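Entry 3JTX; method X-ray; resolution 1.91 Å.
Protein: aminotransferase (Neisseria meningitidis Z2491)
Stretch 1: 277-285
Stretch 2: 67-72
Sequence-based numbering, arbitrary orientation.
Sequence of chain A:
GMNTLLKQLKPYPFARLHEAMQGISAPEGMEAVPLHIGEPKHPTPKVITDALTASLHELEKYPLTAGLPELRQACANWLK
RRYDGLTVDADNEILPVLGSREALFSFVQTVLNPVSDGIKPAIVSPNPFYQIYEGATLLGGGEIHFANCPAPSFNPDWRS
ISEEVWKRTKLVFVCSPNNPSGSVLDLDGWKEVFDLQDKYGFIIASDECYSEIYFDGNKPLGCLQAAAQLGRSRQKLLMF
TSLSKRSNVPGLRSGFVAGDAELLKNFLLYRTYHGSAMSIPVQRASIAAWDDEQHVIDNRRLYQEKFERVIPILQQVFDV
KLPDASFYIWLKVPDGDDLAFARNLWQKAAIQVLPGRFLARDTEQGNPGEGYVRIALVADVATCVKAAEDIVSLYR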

# COMPACT_ATOMS: atom_id res chain seq x y z
N ALA A 277 1.26 3.77 -5.47
CA ALA A 277 1.44 3.80 -6.91
C ALA A 277 1.73 2.39 -7.42
O ALA A 277 2.42 1.61 -6.76
CB ALA A 277 2.60 4.75 -7.26
N MSE A 278 1.18 2.04 -8.59
CA MSE A 278 1.27 0.66 -9.11
C MSE A 278 2.47 0.43 -10.04
O MSE A 278 2.61 1.11 -11.05
CB MSE A 278 -0.01 0.33 -9.87
CG MSE A 278 -0.15 -1.14 -10.26
SE MSE A 278 -1.80 -1.50 -11.18
CE MSE A 278 -2.98 -1.36 -9.62
N SER A 279 3.30 -0.56 -9.70
CA SER A 279 4.35 -1.06 -10.60
C SER A 279 3.91 -1.05 -12.06
O SER A 279 2.86 -1.59 -12.39
CB SER A 279 4.68 -2.50 -10.17
OG SER A 279 5.64 -3.08 -11.02
N ILE A 280 4.69 -0.46 -12.96
CA ILE A 280 4.25 -0.38 -14.35
C ILE A 280 3.98 -1.78 -14.96
O ILE A 280 2.94 -1.98 -15.59
CB ILE A 280 5.17 0.50 -15.22
CG1 ILE A 280 5.06 1.96 -14.74
CG2 ILE A 280 4.72 0.44 -16.68
CD1 ILE A 280 6.08 2.93 -15.30
N PRO A 281 4.89 -2.75 -14.75
CA PRO A 281 4.55 -4.11 -15.24
C PRO A 281 3.24 -4.68 -14.68
O PRO A 281 2.54 -5.40 -15.40
CB PRO A 281 5.75 -4.94 -14.81
CG PRO A 281 6.90 -3.96 -14.83
CD PRO A 281 6.29 -2.68 -14.29
N VAL A 282 2.89 -4.35 -13.43
CA VAL A 282 1.59 -4.75 -12.90
C VAL A 282 0.44 -4.00 -13.59
O VAL A 282 -0.62 -4.59 -13.86
CB VAL A 282 1.53 -4.56 -11.38
CG1 VAL A 282 0.14 -4.85 -10.84
CG2 VAL A 282 2.58 -5.48 -10.71
N GLN A 283 0.66 -2.72 -13.92
CA GLN A 283 -0.29 -1.98 -14.72
C GLN A 283 -0.51 -2.61 -16.11
O GLN A 283 -1.64 -2.72 -16.58
CB GLN A 283 0.13 -0.52 -14.91
CG GLN A 283 0.16 0.30 -13.61
CD GLN A 283 0.29 1.79 -13.92
OE1 GLN A 283 -0.49 2.33 -14.71
NE2 GLN A 283 1.26 2.46 -13.28
N ARG A 284 0.58 -3.05 -16.74
CA ARG A 284 0.49 -3.70 -18.05
C ARG A 284 -0.30 -5.03 -17.98
O ARG A 284 -1.14 -5.31 -18.84
CB ARG A 284 1.88 -3.94 -18.63
CG ARG A 284 2.73 -2.69 -18.79
CD ARG A 284 2.43 -1.92 -20.04
NE ARG A 284 3.28 -0.74 -20.12
CZ ARG A 284 2.92 0.41 -20.69
NH1 ARG A 284 1.72 0.55 -21.25
NH2 ARG A 284 3.77 1.43 -20.67
N ALA A 285 0.02 -5.84 -16.98
CA ALA A 285 -0.67 -7.10 -16.75
C ALA A 285 -2.15 -6.84 -16.49
O ALA A 285 -3.01 -7.61 -16.93
CB ALA A 285 -0.02 -7.83 -15.56
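Stretch 2, residues 67-72: GLPELR

Stretch 2 lays the start of a helix against the start of another, a small, mixed contact in which a buried glutamine, a salt bridge and leucine packing share about 335 Å² of buried surface. Gly67 and Leu68 are extended, with phi/psi of 84/169 and -70/142; Leu68 occupies the N-cap position, and the helix begins at Pro69 and continues past Arg72. Stretch 1 follows the same plan, with Ser279 at the N-cap and helix from Ile280 onward. The register advances in the same sense along both stretches: the CA of Gly67 lies 6.7 Å from the CA of Met278, and the CA of Leu71 lies 6.4 Å from the CA of Gln283.

Gln283 is the polar anchor. Gln283 OE1 accepts a nearly straight hydrogen bond from Leu68 N at 2.7 Å, while Gln283 NE2 donates to Met278 O at 2.9 Å, so one amide ties the incoming backbone to the loop before its own helix. Gly67 brings its CA to 3.5 Å from Gln283 OE1, and its backbone angles by themselves call for glycine, since a CB would jam against the preceding carbonyl.

Leucines fill in around this anchor. Leu71, chi1 t and chi2 p, puts CD2 3.6 Å from Gln283 OE1 and 3.8 Å from the SE of Met278, a selenomethionine. Leu68, chi1 m and chi2 t, sets CD1 4.0 Å from Ile280 CG2 and 3.6 Å from Arg284 CZ, covering one face of the guanidinium.

The edge of that guanidinium serves charge: Arg284 NH1 forms a salt bridge with Glu70 OE2 at 2.9 Å. Although its CA-to-CB bond points away, the arginine's end returns to the contact. A water reinforces the pair, donating to Glu70 OE2 at 2.7 Å and accepting from Arg284 NH2 at 3.0 Å.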

# COMPACT_ATOMS: atom_id res chain seq x y z
N GLY A 67 -1.53 6.36 -12.07
CA GLY A 67 -1.45 5.28 -13.05
C GLY A 67 -1.37 5.78 -14.48
O GLY A 67 -1.56 6.96 -14.75
N LEU A 68 -1.08 4.86 -15.39
CA LEU A 68 -0.95 5.20 -16.81
C LEU A 68 -2.31 5.56 -17.40
O LEU A 68 -3.31 4.93 -17.07
CB LEU A 68 -0.38 4.01 -17.57
CG LEU A 68 1.08 3.66 -17.31
CD1 LEU A 68 1.42 2.32 -17.98
CD2 LEU A 68 2.01 4.78 -17.79
N PRO A 69 -2.34 6.56 -18.29
CA PRO A 69 -3.60 6.82 -18.96
C PRO A 69 -4.24 5.55 -19.54
O PRO A 69 -5.46 5.37 -19.45
CB PRO A 69 -3.20 7.77 -20.10
CG PRO A 69 -1.99 8.47 -19.61
CD PRO A 69 -1.28 7.50 -18.71
N GLU A 70 -3.44 4.68 -20.15
CA GLU A 70 -3.97 3.48 -20.79
C GLU A 70 -4.54 2.46 -19.79
O GLU A 70 -5.44 1.71 -20.14
CB GLU A 70 -2.96 2.85 -21.78
CG GLU A 70 -1.60 2.48 -21.20
CD GLU A 70 -0.53 3.57 -21.38
OE1 GLU A 70 -0.82 4.77 -21.14
OE2 GLU A 70 0.61 3.21 -21.76
N LEU A 71 -4.06 2.44 -18.54
CA LEU A 71 -4.73 1.60 -17.53
C LEU A 71 -6.08 2.18 -17.13
O LEU A 71 -7.06 1.45 -17.03
CB LEU A 71 -3.85 1.38 -16.29
CG LEU A 71 -4.51 0.68 -15.10
CD1 LEU A 71 -5.06 -0.69 -15.52
CD2 LEU A 71 -3.52 0.56 -13.93
N ARG A 72 -6.15 3.49 -16.87
CA ARG A 72 -7.43 4.08 -16.49
C ARG A 72 -8.46 3.92 -17.63
O ARG A 72 -9.65 3.69 -17.38
CB ARG A 72 -7.26 5.53 -16.03
CG ARG A 72 -6.65 5.62 -14.63
CD ARG A 72 -6.44 7.04 -14.13
NE ARG A 72 -5.15 7.54 -14.60
CZ ARG A 72 -4.97 8.42 -15.59
NH1 ARG A 72 -5.99 8.94 -16.23
NH2 ARG A 72 -3.76 8.78 -15.91
O HOH W 1 3.12 4.14 -21.86